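Local atomic coordinates of L-talarate/galactarate dehydratase (Salmonella typhimurium, PDB entry 2PP0), a protein that catalyses the magnesium-dependent dehydration of L-talarate and galactarate to 5-keto-4-deoxy-D-glucarate and, in competition with it, the epimerisation of L-talarate to galactarate. Residues Thr42-Leu50 and Ser168-Leu176; Ser282-Asn293 and Lys313-His321. All coordinates share one frame; numbering follows the deposited sequence.

How the contacts relate
Contact 1 sits beside the active site, whereas contact 2 lies on the outer, helical layer of the barrel domain; their centres are 30 Å apart and their nearest atoms about 14 Å. Contact 1 holds the substrate-binding residues Asp-46, Ala-47 and Lys-48, and the side chain of Phe-171 comes to about 4 Å from that of Lys-197, the proton acceptor. Contact 2 comes near the same site through His-286, whose side chain is about 6 Å from that of Asp-301, thought to raise the basicity of the active-site histidine, and about 7 Å from that of Glu-278, a magnesium ligand. Along the chain contact 1 closes before contact 2 opens, and both touch the second subunit.

Contact 1: Thr42-Leu50 and Ser168-Leu176; sequences TPVSDAKVL and SGGFLHTPL
Val-44 presses CG1 onto one face of the Phe-171 ring, 3.5 Å from the centroid and 18° off the normal, a CH-pi contact. With CG1 anti to the backbone N (chi1 -180°), the methyl is turned onto the ring, while the carbonyl oxygen of Ser-45 lies at the ring edge. That oxygen also takes a weak, bent bond from Leu-172 N (3.3 Å, 124°). The His-173 imidazole is packed as closely: Pro-43 O stands 3.3 Å above its centre, and Ser-45 N meets its edge 3.1 Å from CD2. Leu-172 CD1 lies 3.3 Å from Ala-47 N. The looser side is where partly exposed Leu-50 and Leu-172 meet, Leu-50 CD2 lying 3.8 Å from Leu-172 CD1. Asp-46 caps helix 47-50: its OD1 accepts from Lys-48 N on the anti side and from Lys-48 NZ on the syn side, and NZ also bridges to OD2 at 2.7 Å. OD2 further bonds a glycerol, probably from the crystallisation liquor, and NZ bonds Gln-54. Packing strand 43-44 and helix 47-50 on the 168-176 loop sets substrate-binding Asp-46, Ala-47 and Lys-48 against the barrel mouth, as in the enolase superfamily, where N-terminal-domain loops close the active site.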
loop_
_atom_site.group_PDB
_atom_site.type_symbol
_atom_site.label_atom_id
_atom_site.label_comp_id
_atom_site.label_asym_id
_atom_site.label_seq_id
_atom_site.Cartn_x
_atom_site.Cartn_y
_atom_site.Cartn_z
ATOM N N THR B 42 -17.998 12.380 -33.276
ATOM C CA THR B 42 -19.172 13.055 -32.737
ATOM C C THR B 42 -18.720 13.932 -31.571
ATOM O O THR B 42 -18.446 13.425 -30.482
ATOM C CB THR B 42 -20.219 12.046 -32.219
ATOM O OG1 THR B 42 -20.701 11.252 -33.310
ATOM C CG2 THR B 42 -21.386 12.774 -31.573
ATOM N N PRO B 43 -18.625 15.258 -31.791
ATOM C CA PRO B 43 -18.200 16.199 -30.747
ATOM C C PRO B 43 -18.938 15.953 -29.438
ATOM O O PRO B 43 -20.164 15.841 -29.414
ATOM C CB PRO B 43 -18.529 17.557 -31.353
ATOM C CG PRO B 43 -18.291 17.318 -32.825
ATOM C CD PRO B 43 -18.962 15.977 -33.034
ATOM N N VAL B 44 -18.179 15.868 -28.353
ATOM C CA VAL B 44 -18.749 15.616 -27.037
ATOM C C VAL B 44 -18.761 16.864 -26.166
ATOM O O VAL B 44 -17.757 17.572 -26.056
ATOM C CB VAL B 44 -17.954 14.525 -26.297
ATOM C CG1 VAL B 44 -18.564 14.278 -24.932
ATOM C CG2 VAL B 44 -17.935 13.246 -27.125
ATOM N N SER B 45 -19.900 17.126 -25.536
ATOM C CA SER B 45 -20.010 18.284 -24.670
ATOM C C SER B 45 -20.886 18.019 -23.453
ATOM O O SER B 45 -21.986 17.472 -23.566
ATOM C CB SER B 45 -20.544 19.488 -25.461
ATOM O OG SER B 45 -21.846 19.252 -25.962
ATOM N N ASP B 46 -20.367 18.378 -22.282
ATOM C CA ASP B 46 -21.099 18.233 -21.030
ATOM C C ASP B 46 -21.519 19.644 -20.616
ATOM O O ASP B 46 -21.515 20.560 -21.443
ATOM C CB ASP B 46 -20.219 17.594 -19.941
ATOM C CG ASP B 46 -18.839 18.236 -19.835
ATOM O OD1 ASP B 46 -18.719 19.471 -19.967
ATOM O OD2 ASP B 46 -17.860 17.499 -19.601
ATOM N N ALA B 47 -21.869 19.833 -19.348
ATOM C CA ALA B 47 -22.289 21.152 -18.881
ATOM C C ALA B 47 -21.208 22.228 -19.024
ATOM O O ALA B 47 -21.519 23.418 -19.111
ATOM C CB ALA B 47 -22.750 21.069 -17.431
ATOM N N LYS B 48 -19.944 21.820 -19.040
ATOM C CA LYS B 48 -18.843 22.775 -19.170
ATOM C C LYS B 48 -18.910 23.512 -20.507
ATOM O O LYS B 48 -18.460 24.655 -20.623
ATOM C CB LYS B 48 -17.495 22.057 -19.039
ATOM C CG LYS B 48 -17.252 21.457 -17.658
ATOM C CD LYS B 48 -15.869 20.825 -17.546
ATOM C CE LYS B 48 -15.801 19.436 -18.181
ATOM N NZ LYS B 48 -15.978 19.423 -19.662
ATOM N N VAL B 49 -19.474 22.847 -21.512
ATOM C CA VAL B 49 -19.613 23.430 -22.838
ATOM C C VAL B 49 -20.892 24.264 -22.928
ATOM O O VAL B 49 -20.877 25.372 -23.462
ATOM C CB VAL B 49 -19.662 22.338 -23.933
ATOM C CG1 VAL B 49 -19.829 22.982 -25.308
ATOM C CG2 VAL B 49 -18.399 21.493 -23.885
ATOM N N LEU B 50 -21.993 23.733 -22.398
ATOM C CA LEU B 50 -23.273 24.437 -22.434
ATOM C C LEU B 50 -23.311 25.717 -21.605
ATOM O O LEU B 50 -24.198 26.545 -21.789
ATOM C CB LEU B 50 -24.411 23.507 -21.997
ATOM C CG LEU B 50 -25.007 22.630 -23.106
ATOM C CD1 LEU B 50 -23.953 21.669 -23.638
ATOM C CD2 LEU B 50 -26.212 21.869 -22.567
ATOM N N SER B 168 -20.945 7.427 -21.686
ATOM C CA SER B 168 -20.944 7.775 -23.105
ATOM C C SER B 168 -22.300 8.152 -23.694
ATOM O O SER B 168 -22.398 9.098 -24.480
ATOM C CB SER B 168 -20.371 6.616 -23.927
ATOM O OG SER B 168 -18.995 6.431 -23.660
ATOM N N GLY B 169 -23.341 7.412 -23.326
ATOM C CA GLY B 169 -24.658 7.687 -23.874
ATOM C C GLY B 169 -25.539 8.661 -23.111
ATOM O O GLY B 169 -26.746 8.726 -23.365
ATOM N N GLY B 170 -24.959 9.423 -22.190
ATOM C CA GLY B 170 -25.760 10.365 -21.425
ATOM C C GLY B 170 -25.284 11.806 -21.465
ATOM O O GLY B 170 -25.577 12.573 -20.547
ATOM N N PHE B 171 -24.564 12.178 -22.520
ATOM C CA PHE B 171 -24.040 13.540 -22.661
ATOM C C PHE B 171 -25.079 14.571 -23.110
ATOM O O PHE B 171 -26.114 14.220 -23.687
ATOM C CB PHE B 171 -22.842 13.532 -23.614
ATOM C CG PHE B 171 -21.544 13.139 -22.954
ATOM C CD1 PHE B 171 -20.742 14.099 -22.343
ATOM C CD2 PHE B 171 -21.121 11.809 -22.944
ATOM C CE1 PHE B 171 -19.531 13.745 -21.733
ATOM C CE2 PHE B 171 -19.913 11.440 -22.335
ATOM C CZ PHE B 171 -19.116 12.412 -21.730
ATOM N N LEU B 172 -24.782 15.846 -22.845
ATOM C CA LEU B 172 -25.681 16.961 -23.159
ATOM C C LEU B 172 -25.876 17.378 -24.619
ATOM O O LEU B 172 -26.767 18.172 -24.921
ATOM C CB LEU B 172 -25.277 18.191 -22.336
ATOM C CG LEU B 172 -25.732 18.170 -20.874
ATOM C CD1 LEU B 172 -25.029 19.268 -20.096
ATOM C CD2 LEU B 172 -27.251 18.333 -20.807
ATOM N N HIS B 173 -25.054 16.864 -25.525
ATOM C CA HIS B 173 -25.202 17.205 -26.937
ATOM C C HIS B 173 -26.132 16.180 -27.586
ATOM O O HIS B 173 -26.454 16.268 -28.772
ATOM C CB HIS B 173 -23.839 17.180 -27.627
ATOM C CG HIS B 173 -23.158 15.847 -27.561
ATOM N ND1 HIS B 173 -23.501 14.793 -28.381
ATOM C CD2 HIS B 173 -22.180 15.387 -26.745
ATOM C CE1 HIS B 173 -22.763 13.741 -28.073
ATOM N NE2 HIS B 173 -21.954 14.075 -27.083
ATOM N N THR B 174 -26.566 15.211 -26.785
ATOM C CA THR B 174 -27.441 14.141 -27.247
ATOM C C THR B 174 -28.915 14.423 -26.945
ATOM O O THR B 174 -29.300 14.591 -25.786
ATOM C CB THR B 174 -27.041 12.801 -26.578
ATOM O OG1 THR B 174 -25.655 12.535 -26.834
ATOM C CG2 THR B 174 -27.880 11.653 -27.118
ATOM N N PRO B 175 -29.762 14.482 -27.990
ATOM C CA PRO B 175 -31.191 14.745 -27.781
ATOM C C PRO B 175 -31.791 13.677 -26.871
ATOM O O PRO B 175 -31.301 12.546 -26.831
ATOM C CB PRO B 175 -31.764 14.687 -29.196
ATOM C CG PRO B 175 -30.608 15.128 -30.049
ATOM C CD PRO B 175 -29.452 14.379 -29.426
ATOM N N LEU B 176 -32.853 14.031 -26.155
ATOM C CA LEU B 176 -33.496 13.104 -25.231
ATOM C C LEU B 176 -33.852 11.734 -25.812
ATOM O O LEU B 176 -33.557 10.705 -25.201
ATOM C CB LEU B 176 -34.751 13.745 -24.634
ATOM C CG LEU B 176 -35.540 12.880 -23.643
ATOM C CD1 LEU B 176 -34.614 12.376 -22.547
ATOM C CD2 LEU B 176 -36.681 13.697 -23.044
#

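Contact 2: Ser282-Asn293 and Lys313-His321; sequences SFREHEQLILGN and KIMDLAAKH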
loop_
_atom_site.group_PDB
_atom_site.type_symbol
_atom_site.label_atom_id
_atom_site.label_comp_id
_atom_site.label_asym_id
_atom_site.label_seq_id
_atom_site.Cartn_x
_atom_site.Cartn_y
_atom_site.Cartn_z
ATOM N N SER B 282 -3.482 15.083 -7.885
ATOM C CA SER B 282 -2.451 14.663 -6.939
ATOM C C SER B 282 -3.086 14.077 -5.699
ATOM O O SER B 282 -4.262 14.305 -5.429
ATOM C CB SER B 282 -1.572 15.842 -6.514
ATOM O OG SER B 282 -2.256 16.670 -5.583
ATOM N N PHE B 283 -2.299 13.319 -4.948
ATOM C CA PHE B 283 -2.776 12.742 -3.705
ATOM C C PHE B 283 -3.143 13.902 -2.779
ATOM O O PHE B 283 -4.224 13.932 -2.200
ATOM C CB PHE B 283 -1.673 11.918 -3.050
ATOM C CG PHE B 283 -1.941 11.599 -1.608
ATOM C CD1 PHE B 283 -2.736 10.518 -1.257
ATOM C CD2 PHE B 283 -1.433 12.418 -0.599
ATOM C CE1 PHE B 283 -3.029 10.247 0.081
ATOM C CE2 PHE B 283 -1.717 12.159 0.742
ATOM C CZ PHE B 283 -2.518 11.072 1.085
ATOM N N ARG B 284 -2.234 14.863 -2.649
ATOM C CA ARG B 284 -2.465 16.001 -1.771
ATOM C C ARG B 284 -3.787 16.725 -2.001
ATOM O O ARG B 284 -4.435 17.138 -1.045
ATOM C CB ARG B 284 -1.299 16.990 -1.857
ATOM C CG ARG B 284 -0.022 16.460 -1.207
ATOM C CD ARG B 284 0.918 17.582 -0.776
ATOM N NE ARG B 284 2.101 17.063 -0.093
ATOM C CZ ARG B 284 3.108 16.439 -0.701
ATOM N NH1 ARG B 284 3.087 16.257 -2.016
ATOM N NH2 ARG B 284 4.135 15.990 0.009
ATOM N N GLU B 285 -4.188 16.884 -3.257
ATOM C CA GLU B 285 -5.450 17.551 -3.554
ATOM C C GLU B 285 -6.614 16.707 -3.059
ATOM O O GLU B 285 -7.552 17.215 -2.439
ATOM C CB GLU B 285 -5.572 17.800 -5.057
ATOM C CG GLU B 285 -4.545 18.798 -5.574
ATOM C CD GLU B 285 -4.391 18.752 -7.080
ATOM O OE1 GLU B 285 -5.356 19.089 -7.794
ATOM O OE2 GLU B 285 -3.294 18.368 -7.544
ATOM N N HIS B 286 -6.557 15.408 -3.334
ATOM C CA HIS B 286 -7.611 14.508 -2.886
ATOM C C HIS B 286 -7.672 14.473 -1.367
ATOM O O HIS B 286 -8.748 14.383 -0.785
ATOM C CB HIS B 286 -7.381 13.091 -3.419
ATOM C CG HIS B 286 -8.049 12.828 -4.731
ATOM N ND1 HIS B 286 -7.378 12.872 -5.933
ATOM C CD2 HIS B 286 -9.338 12.543 -5.031
ATOM C CE1 HIS B 286 -8.224 12.627 -6.917
ATOM N NE2 HIS B 286 -9.421 12.425 -6.396
ATOM N N GLU B 287 -6.507 14.542 -0.732
ATOM C CA GLU B 287 -6.425 14.515 0.722
ATOM C C GLU B 287 -7.176 15.687 1.349
ATOM O O GLU B 287 -7.888 15.517 2.336
ATOM C CB GLU B 287 -4.962 14.538 1.168
ATOM C CG GLU B 287 -4.776 14.554 2.671
ATOM C CD GLU B 287 -3.319 14.556 3.060
ATOM O OE1 GLU B 287 -2.552 15.348 2.480
ATOM O OE2 GLU B 287 -2.937 13.770 3.949
ATOM N N GLN B 288 -7.015 16.877 0.778
ATOM C CA GLN B 288 -7.708 18.042 1.307
ATOM C C GLN B 288 -9.220 17.857 1.207
ATOM O O GLN B 288 -9.954 18.248 2.115
ATOM C CB GLN B 288 -7.280 19.312 0.563
ATOM C CG GLN B 288 -5.859 19.756 0.887
ATOM C CD GLN B 288 -5.642 19.978 2.382
ATOM O OE1 GLN B 288 -6.229 20.883 2.981
ATOM N NE2 GLN B 288 -4.798 19.144 2.990
ATOM N N LEU B 289 -9.697 17.260 0.116
ATOM C CA LEU B 289 -11.133 17.056 -0.016
ATOM C C LEU B 289 -11.632 16.002 0.968
ATOM O O LEU B 289 -12.696 16.159 1.573
ATOM C CB LEU B 289 -11.512 16.660 -1.448
ATOM C CG LEU B 289 -12.009 17.831 -2.315
ATOM C CD1 LEU B 289 -10.837 18.686 -2.773
ATOM C CD2 LEU B 289 -12.774 17.286 -3.503
ATOM N N ILE B 290 -10.861 14.930 1.132
ATOM C CA ILE B 290 -11.248 13.865 2.055
ATOM C C ILE B 290 -11.225 14.341 3.513
ATOM O O ILE B 290 -12.153 14.065 4.271
ATOM C CB ILE B 290 -10.340 12.619 1.874
ATOM C CG1 ILE B 290 -10.630 11.972 0.511
ATOM C CG2 ILE B 290 -10.597 11.617 2.994
ATOM C CD1 ILE B 290 -9.631 10.896 0.087
ATOM N N LEU B 291 -10.183 15.066 3.909
ATOM C CA LEU B 291 -10.114 15.570 5.278
ATOM C C LEU B 291 -11.229 16.586 5.532
ATOM O O LEU B 291 -11.621 16.818 6.677
ATOM C CB LEU B 291 -8.754 16.215 5.549
ATOM C CG LEU B 291 -7.551 15.274 5.539
ATOM C CD1 LEU B 291 -6.285 16.061 5.839
ATOM C CD2 LEU B 291 -7.754 14.164 6.576
ATOM N N GLY B 292 -11.742 17.182 4.459
ATOM C CA GLY B 292 -12.812 18.156 4.586
ATOM C C GLY B 292 -14.195 17.543 4.461
ATOM O O GLY B 292 -15.197 18.260 4.445
ATOM N N ASN B 293 -14.257 16.216 4.367
ATOM C CA ASN B 293 -15.537 15.514 4.258
ATOM C C ASN B 293 -16.385 16.017 3.087
ATOM O O ASN B 293 -17.607 16.152 3.186
ATOM C CB ASN B 293 -16.304 15.659 5.575
ATOM C CG ASN B 293 -15.576 15.008 6.739
ATOM O OD1 ASN B 293 -15.542 15.543 7.846
ATOM N ND2 ASN B 293 -14.996 13.845 6.493
ATOM N N LYS B 313 -2.478 5.352 -2.589
ATOM C CA LYS B 313 -2.499 6.088 -1.326
ATOM C C LYS B 313 -3.833 6.802 -1.167
ATOM O O LYS B 313 -4.341 6.955 -0.056
ATOM C CB LYS B 313 -1.361 7.106 -1.266
ATOM C CG LYS B 313 0.025 6.483 -1.232
ATOM C CD LYS B 313 1.060 7.485 -0.716
ATOM C CE LYS B 313 1.065 8.783 -1.520
ATOM N NZ LYS B 313 1.961 9.821 -0.908
ATOM N N ILE B 314 -4.399 7.243 -2.283
ATOM C CA ILE B 314 -5.686 7.924 -2.251
ATOM C C ILE B 314 -6.756 6.928 -1.808
ATOM O O ILE B 314 -7.584 7.228 -0.944
ATOM C CB ILE B 314 -6.037 8.505 -3.641
ATOM C CG1 ILE B 314 -5.071 9.645 -3.973
ATOM C CG2 ILE B 314 -7.486 9.002 -3.658
ATOM C CD1 ILE B 314 -5.132 10.100 -5.415
ATOM N N MET B 315 -6.725 5.733 -2.392
ATOM C CA MET B 315 -7.675 4.676 -2.049
ATOM C C MET B 315 -7.625 4.331 -0.575
ATOM O O MET B 315 -8.661 4.166 0.068
ATOM C CB MET B 315 -7.377 3.391 -2.822
ATOM C CG MET B 315 -8.101 3.236 -4.130
ATOM S SD MET B 315 -7.818 1.546 -4.734
ATOM C CE MET B 315 -6.231 1.589 -4.936
ATOM N N ASP B 316 -6.415 4.181 -0.051
ATOM C CA ASP B 316 -6.243 3.845 1.356
ATOM C C ASP B 316 -6.808 4.938 2.254
ATOM O O ASP B 316 -7.402 4.653 3.298
ATOM C CB ASP B 316 -4.761 3.618 1.674
ATOM C CG ASP B 316 -4.177 2.439 0.905
ATOM O OD1 ASP B 316 -4.967 1.593 0.437
ATOM O OD2 ASP B 316 -2.937 2.350 0.775
ATOM N N LEU B 317 -6.628 6.190 1.850
ATOM C CA LEU B 317 -7.140 7.307 2.640
ATOM C C LEU B 317 -8.665 7.331 2.604
ATOM O O LEU B 317 -9.319 7.473 3.640
ATOM C CB LEU B 317 -6.585 8.636 2.113
ATOM C CG LEU B 317 -7.037 9.890 2.874
ATOM C CD1 LEU B 317 -6.633 9.779 4.343
ATOM C CD2 LEU B 317 -6.400 11.134 2.243
ATOM N N ALA B 318 -9.233 7.185 1.411
ATOM C CA ALA B 318 -10.684 7.184 1.255
ATOM C C ALA B 318 -11.326 6.064 2.072
ATOM O O ALA B 318 -12.364 6.264 2.709
ATOM C CB ALA B 318 -11.054 7.027 -0.219
ATOM N N ALA B 319 -10.711 4.882 2.032
ATOM C CA ALA B 319 -11.217 3.723 2.762
ATOM C C ALA B 319 -11.165 3.980 4.265
ATOM O O ALA B 319 -12.081 3.612 4.999
ATOM C CB ALA B 319 -10.393 2.476 2.410
ATOM N N LYS B 320 -10.087 4.611 4.714
ATOM C CA LYS B 320 -9.919 4.927 6.128
ATOM C C LYS B 320 -11.048 5.855 6.591
ATOM O O LYS B 320 -11.471 5.807 7.751
ATOM C CB LYS B 320 -8.558 5.593 6.359
ATOM C CG LYS B 320 -8.210 5.803 7.829
ATOM C CD LYS B 320 -6.835 6.440 8.019
ATOM C CE LYS B 320 -6.787 7.866 7.470
ATOM N NZ LYS B 320 -5.478 8.539 7.742
ATOM N N HIS B 321 -11.540 6.692 5.677
ATOM C CA HIS B 321 -12.618 7.621 5.989
ATOM C C HIS B 321 -14.000 7.059 5.673
ATOM O O HIS B 321 -14.989 7.791 5.667
ATOM C CB HIS B 321 -12.414 8.950 5.251
ATOM C CG HIS B 321 -11.424 9.857 5.913
ATOM N ND1 HIS B 321 -10.071 9.596 5.932
ATOM C CD2 HIS B 321 -11.598 10.996 6.625
ATOM C CE1 HIS B 321 -9.453 10.534 6.630
ATOM N NE2 HIS B 321 -10.358 11.395 7.061
#
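Leu-317 O is gripped twice by His-321, the residue whose ring packs face-on against Ile-290 CG2 of the neighbouring helix. The backbone N of His-321 and its ND1 reach this oxygen from opposite faces of the carbonyl plane, ND1 at 3.2 Å with an N-H...O angle of 150°. The ring bond limits rotation of the imidazole and presents one face to Ile-290 CG2, which lies 3.6 Å from the centroid and 16° off the normal, a CH-pi contact. Leu-291 CD2 approaches the same ring obliquely near NE2.

The middle of the interface is apolar. Ile-290 and Leu-317 run antiparallel alongside each other, Ile-290 CD1 lying 3.9 Å from Leu-317 CD2, and Ile-290 CD1 also reaches Ala-318 CB. Leu-317 CD2 in turn rests on the backbone of Glu-287, 3.7 Å from its CA.

At the N-terminal end, the trans chi1 of Phe-283 swings its ring across to the other helix, where Phe-283 CD1 packs 3.7 Å from Ile-314 CG1. A kink midway along the Lys-313 chain brings CE and NZ over one face of the ring, NZ standing 4.5 Å from the centroid in a cation-pi contact. Ile-314 also meets buried His-286, with Ile-314 CD1 3.6 Å from His-286 ND1 and CG2 over one ring face; that ND1 makes a weak hydrogen bond to Ser-282 O.

The axes of 283-291 and 313-320 run nearly parallel, 8° apart and 9.9 Å at closest approach, as expected of neighbouring outer helices of the beta/alpha barrel; the short helix 302-305 comes between them in sequence. Inward, His-286, Ile-290 and Ala-318 pack on Val-298 of strand 297-298, which follows helix 283-291 in the chain; His-286 and Ile-314 touch Val-305 of helix 302-305, and Leu-289 meets Ile-260 of helix 260-269.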